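Local coordinates for protein 11R-lipoxygenase (Gersemia fruticosa, PDB 3VF1) that probably inserts molecular oxygen into polyunsaturated fatty acids as a calcium-regulated, iron-dependent lipoxygenase, at residues Q462-D474 / G538-V550. Numbering follows the deposited sequence.
Sequences QKHYRSVTFDSYD and GYPAGSDGTDKKV
The ammonium of Lys548 sits among four backbone carbonyls, which must share its three N-H groups. Two acceptors lie across the contact: Tyr465 O, which also takes the turn bond from Val468 N, and Val468 O, each 3.1 Å from Lys548 NZ. Two more, Ala541 O and Thr546 O, belong to the lysine's own loop, so one charge ties the Tyr465–Val468 beta turn to both arms of that loop. Bends at chi2 (-93°) and chi4 (-77°) fold the Lys548 chain so that CE lies over one face of Tyr465, 3.5 Å from the ring centroid, with NZ over the same face in cation-pi range. A methionine in its place would probably leave these carbonyls without their shared donor and set the loop free to shift. Tyr465 swings its ring out opposite its own backbone N, and its OH donates to Pro540 O, 2.8 Å away. Farther along, Phe470 N donates to Lys548 O, and the Phe470 ring stands edge-on over the face of Tyr539, planes at 89°, while Val550 CG2 packs 3.4 Å from Phe470 CE1. At the solvent side, Arg466 makes a long salt bridge to Asp544, its NE 3.8 Å from OD2; its stronger partner is Asp176, bound through NH1. The contact joins the end of helix 456-465 to the loop between helices 525-538 and 557-579 in the lipoxygenase domain. Tyr539 OH hydrogen-bonds to Met399 O of iron-ligand helix 369-410, and Phe470 and Val550 both meet Phe563 on helix 557-579.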
loop_
_atom_site.group_PDB
_atom_site.type_symbol
_atom_site.label_atom_id
_atom_site.label_comp_id
_atom_site.label_asym_id
_atom_site.label_seq_id
_atom_site.Cartn_x
_atom_site.Cartn_y
_atom_site.Cartn_z
ATOM N N GLN A 462 -4.842 16.834 -0.604
ATOM C CA GLN A 462 -6.146 17.357 -0.982
ATOM C C GLN A 462 -6.119 17.905 -2.400
ATOM O O GLN A 462 -7.091 17.780 -3.145
ATOM C CB GLN A 462 -6.577 18.454 -0.012
ATOM C CG GLN A 462 -6.843 17.958 1.399
ATOM C CD GLN A 462 -7.164 19.082 2.362
ATOM O OE1 GLN A 462 -6.538 20.143 2.326
ATOM N NE2 GLN A 462 -8.149 18.859 3.226
ATOM N N LYS A 463 -4.998 18.511 -2.774
ATOM C CA LYS A 463 -4.871 19.124 -4.088
ATOM C C LYS A 463 -4.844 18.070 -5.190
ATOM O O LYS A 463 -5.404 18.277 -6.267
ATOM C CB LYS A 463 -3.612 19.990 -4.156
ATOM C CG LYS A 463 -3.527 20.846 -5.407
ATOM C CD LYS A 463 -2.349 21.805 -5.352
ATOM C CE LYS A 463 -2.299 22.689 -6.588
ATOM N NZ LYS A 463 -1.116 23.590 -6.586
ATOM N N HIS A 464 -4.197 16.939 -4.921
ATOM C CA HIS A 464 -4.148 15.853 -5.889
ATOM C C HIS A 464 -5.491 15.138 -5.974
ATOM O O HIS A 464 -5.931 14.758 -7.059
ATOM C CB HIS A 464 -3.058 14.840 -5.531
ATOM C CG HIS A 464 -2.936 13.718 -6.516
ATOM N ND1 HIS A 464 -2.193 13.821 -7.673
ATOM C CD2 HIS A 464 -3.481 12.479 -6.529
ATOM C CE1 HIS A 464 -2.277 12.690 -8.350
ATOM N NE2 HIS A 464 -3.053 11.858 -7.677
ATOM N N TYR A 465 -6.136 14.956 -4.827
ATOM C CA TYR A 465 -7.405 14.240 -4.775
ATOM C C TYR A 465 -8.481 14.964 -5.576
ATOM O O TYR A 465 -9.249 14.338 -6.301
ATOM C CB TYR A 465 -7.870 14.060 -3.329
ATOM C CG TYR A 465 -9.136 13.243 -3.213
ATOM C CD1 TYR A 465 -9.100 11.855 -3.280
ATOM C CD2 TYR A 465 -10.370 13.856 -3.047
ATOM C CE1 TYR A 465 -10.254 11.104 -3.181
ATOM C CE2 TYR A 465 -11.529 13.112 -2.946
ATOM C CZ TYR A 465 -11.464 11.738 -3.013
ATOM O OH TYR A 465 -12.616 10.994 -2.914
ATOM N N ARG A 466 -8.535 16.284 -5.446
ATOM C CA ARG A 466 -9.531 17.080 -6.158
ATOM C C ARG A 466 -9.564 16.776 -7.654
ATOM O O ARG A 466 -10.595 16.953 -8.298
ATOM C CB ARG A 466 -9.279 18.575 -5.948
ATOM C CG ARG A 466 -9.797 19.111 -4.625
ATOM C CD ARG A 466 -9.906 20.628 -4.642
ATOM N NE ARG A 466 -8.603 21.289 -4.683
ATOM C CZ ARG A 466 -7.860 21.555 -3.611
ATOM N NH1 ARG A 466 -8.276 21.208 -2.399
ATOM N NH2 ARG A 466 -6.691 22.165 -3.752
ATOM N N SER A 467 -8.441 16.320 -8.202
ATOM C CA SER A 467 -8.336 16.090 -9.640
ATOM C C SER A 467 -8.171 14.617 -10.012
ATOM O O SER A 467 -8.139 14.275 -11.194
ATOM C CB SER A 467 -7.157 16.883 -10.209
ATOM O OG SER A 467 -7.371 18.279 -10.094
ATOM N N VAL A 468 -8.068 13.745 -9.016
ATOM C CA VAL A 468 -7.788 12.339 -9.286
ATOM C C VAL A 468 -9.024 11.584 -9.761
ATOM O O VAL A 468 -10.137 11.839 -9.303
ATOM C CB VAL A 468 -7.220 11.618 -8.042
ATOM C CG1 VAL A 468 -8.319 11.349 -7.020
ATOM C CG2 VAL A 468 -6.551 10.317 -8.449
ATOM N N THR A 469 -8.816 10.664 -10.696
ATOM C CA THR A 469 -9.843 9.707 -11.085
ATOM C C THR A 469 -9.199 8.329 -11.164
ATOM O O THR A 469 -7.979 8.205 -11.093
ATOM C CB THR A 469 -10.478 10.049 -12.447
ATOM O OG1 THR A 469 -9.633 9.584 -13.506
ATOM C CG2 THR A 469 -10.696 11.550 -12.584
ATOM N N PHE A 470 -10.018 7.295 -11.315
ATOM C CA PHE A 470 -9.504 5.931 -11.357
ATOM C C PHE A 470 -8.864 5.581 -12.700
ATOM O O PHE A 470 -8.287 4.503 -12.854
ATOM C CB PHE A 470 -10.608 4.928 -11.011
ATOM C CG PHE A 470 -10.632 4.540 -9.561
ATOM C CD1 PHE A 470 -11.266 5.340 -8.623
ATOM C CD2 PHE A 470 -10.012 3.378 -9.135
ATOM C CE1 PHE A 470 -11.282 4.985 -7.284
ATOM C CE2 PHE A 470 -10.025 3.018 -7.799
ATOM C CZ PHE A 470 -10.662 3.823 -6.873
ATOM N N ASP A 471 -8.957 6.486 -13.669
ATOM C CA ASP A 471 -8.263 6.296 -14.938
ATOM C C ASP A 471 -6.755 6.258 -14.708
ATOM O O ASP A 471 -6.023 5.573 -15.425
ATOM C CB ASP A 471 -8.605 7.412 -15.926
ATOM C CG ASP A 471 -10.032 7.327 -16.433
ATOM O OD1 ASP A 471 -10.682 6.280 -16.222
ATOM O OD2 ASP A 471 -10.500 8.306 -17.052
ATOM N N SER A 472 -6.297 6.996 -13.701
ATOM C CA SER A 472 -4.876 7.050 -13.380
ATOM C C SER A 472 -4.412 5.776 -12.678
ATOM O O SER A 472 -3.225 5.617 -12.390
ATOM C CB SER A 472 -4.569 8.272 -12.509
ATOM O OG SER A 472 -5.191 8.174 -11.238
ATOM N N TYR A 473 -5.349 4.873 -12.402
ATOM C CA TYR A 473 -5.019 3.599 -11.772
ATOM C C TYR A 473 -4.957 2.463 -12.786
ATOM O O TYR A 473 -4.499 1.367 -12.469
ATOM C CB TYR A 473 -6.022 3.273 -10.666
ATOM C CG TYR A 473 -5.719 3.982 -9.370
ATOM C CD1 TYR A 473 -6.153 5.281 -9.148
ATOM C CD2 TYR A 473 -4.987 3.354 -8.371
ATOM C CE1 TYR A 473 -5.869 5.933 -7.964
ATOM C CE2 TYR A 473 -4.700 3.998 -7.187
ATOM C CZ TYR A 473 -5.144 5.284 -6.989
ATOM O OH TYR A 473 -4.857 5.921 -5.808
ATOM N N ASP A 474 -5.416 2.725 -14.005
ATOM C CA ASP A 474 -5.246 1.771 -15.091
ATOM C C ASP A 474 -3.790 1.815 -15.532
ATOM O O ASP A 474 -3.406 2.636 -16.364
ATOM C CB ASP A 474 -6.173 2.100 -16.260
ATOM C CG ASP A 474 -6.157 1.030 -17.337
ATOM O OD1 ASP A 474 -5.119 0.353 -17.493
ATOM O OD2 ASP A 474 -7.183 0.864 -18.027
ATOM N N GLY A 538 -17.195 6.342 -0.416
ATOM C CA GLY A 538 -15.797 5.965 -0.513
ATOM C C GLY A 538 -14.942 6.997 -1.223
ATOM O O GLY A 538 -13.798 7.241 -0.830
ATOM N N TYR A 539 -15.490 7.607 -2.269
ATOM C CA TYR A 539 -14.725 8.532 -3.094
ATOM C C TYR A 539 -15.548 9.746 -3.504
ATOM O O TYR A 539 -15.914 9.885 -4.670
ATOM C CB TYR A 539 -14.208 7.811 -4.340
ATOM C CG TYR A 539 -13.385 6.584 -4.018
ATOM C CD1 TYR A 539 -12.041 6.695 -3.688
ATOM C CD2 TYR A 539 -13.954 5.320 -4.033
ATOM C CE1 TYR A 539 -11.285 5.578 -3.388
ATOM C CE2 TYR A 539 -13.206 4.196 -3.735
ATOM C CZ TYR A 539 -11.871 4.331 -3.413
ATOM O OH TYR A 539 -11.123 3.215 -3.113
ATOM N N PRO A 540 -15.837 10.634 -2.541
ATOM C CA PRO A 540 -16.560 11.874 -2.843
ATOM C C PRO A 540 -15.824 12.704 -3.891
ATOM O O PRO A 540 -14.594 12.737 -3.892
ATOM C CB PRO A 540 -16.605 12.601 -1.492
ATOM C CG PRO A 540 -15.541 11.961 -0.662
ATOM C CD PRO A 540 -15.456 10.546 -1.122
ATOM N N ALA A 541 -16.575 13.358 -4.771
ATOM C CA ALA A 541 -15.996 14.064 -5.910
ATOM C C ALA A 541 -14.955 15.099 -5.493
ATOM O O ALA A 541 -13.954 15.293 -6.184
ATOM C CB ALA A 541 -17.093 14.724 -6.727
ATOM N N GLY A 542 -15.193 15.761 -4.366
ATOM C CA GLY A 542 -14.304 16.812 -3.902
ATOM C C GLY A 542 -14.835 18.187 -4.257
ATOM O O GLY A 542 -15.883 18.309 -4.892
ATOM N N SER A 543 -14.102 19.225 -3.863
ATOM C CA SER A 543 -14.593 20.596 -3.973
ATOM C C SER A 543 -14.466 21.186 -5.381
ATOM O O SER A 543 -14.852 22.331 -5.610
ATOM C CB SER A 543 -13.876 21.496 -2.964
ATOM O OG SER A 543 -12.505 21.641 -3.285
ATOM N N ASP A 544 -13.925 20.413 -6.318
ATOM C CA ASP A 544 -13.888 20.835 -7.716
ATOM C C ASP A 544 -14.972 20.125 -8.522
ATOM O O ASP A 544 -15.172 20.419 -9.702
ATOM C CB ASP A 544 -12.516 20.563 -8.337
ATOM C CG ASP A 544 -11.488 21.620 -7.976
ATOM O OD1 ASP A 544 -11.892 22.748 -7.620
ATOM O OD2 ASP A 544 -10.275 21.325 -8.056
ATOM N N GLY A 545 -15.664 19.188 -7.883
ATOM C CA GLY A 545 -16.734 18.456 -8.534
ATOM C C GLY A 545 -16.221 17.427 -9.521
ATOM O O GLY A 545 -16.972 16.939 -10.365
ATOM N N THR A 546 -14.940 17.085 -9.414
ATOM C CA THR A 546 -14.330 16.127 -10.328
ATOM C C THR A 546 -14.723 14.699 -9.970
ATOM O O THR A 546 -14.242 14.141 -8.984
ATOM C CB THR A 546 -12.796 16.235 -10.315
ATOM O OG1 THR A 546 -12.405 17.584 -10.602
ATOM C CG2 THR A 546 -12.184 15.297 -11.348
ATOM N N ASP A 547 -15.601 14.115 -10.778
ATOM C CA ASP A 547 -16.029 12.738 -10.580
ATOM C C ASP A 547 -14.828 11.797 -10.643
ATOM O O ASP A 547 -13.970 11.928 -11.516
ATOM C CB ASP A 547 -17.072 12.355 -11.633
ATOM C CG ASP A 547 -17.447 10.888 -11.580
ATOM O OD1 ASP A 547 -18.102 10.476 -10.599
ATOM O OD2 ASP A 547 -17.091 10.149 -12.522
ATOM N N LYS A 548 -14.778 10.849 -9.712
ATOM C CA LYS A 548 -13.633 9.954 -9.572
ATOM C C LYS A 548 -13.728 8.749 -10.503
ATOM O O LYS A 548 -12.838 7.901 -10.521
ATOM C CB LYS A 548 -13.521 9.485 -8.121
ATOM C CG LYS A 548 -13.432 10.629 -7.121
ATOM C CD LYS A 548 -11.993 10.986 -6.804
ATOM C CE LYS A 548 -11.870 12.410 -6.288
ATOM N NZ LYS A 548 -11.966 13.411 -7.386
ATOM N N LYS A 549 -14.813 8.681 -11.269
ATOM C CA LYS A 549 -15.021 7.609 -12.241
ATOM C C LYS A 549 -15.092 6.228 -11.590
ATOM O O LYS A 549 -14.646 5.235 -12.165
ATOM C CB LYS A 549 -13.938 7.639 -13.322
ATOM C CG LYS A 549 -13.997 8.879 -14.193
ATOM C CD LYS A 549 -13.055 8.779 -15.379
ATOM C CE LYS A 549 -13.118 10.030 -16.241
ATOM N NZ LYS A 549 -14.482 10.272 -16.796
ATOM N N VAL A 550 -15.656 6.176 -10.389
ATOM C CA VAL A 550 -16.009 4.904 -9.773
ATOM C C VAL A 550 -17.418 4.546 -10.233
ATOM O O VAL A 550 -18.324 5.375 -10.148
ATOM C CB VAL A 550 -15.980 4.989 -8.240
ATOM C CG1 VAL A 550 -16.390 3.656 -7.626
ATOM C CG2 VAL A 550 -14.599 5.401 -7.758
HETATM O O HOH W 1 -9.774 19.407 -10.697
#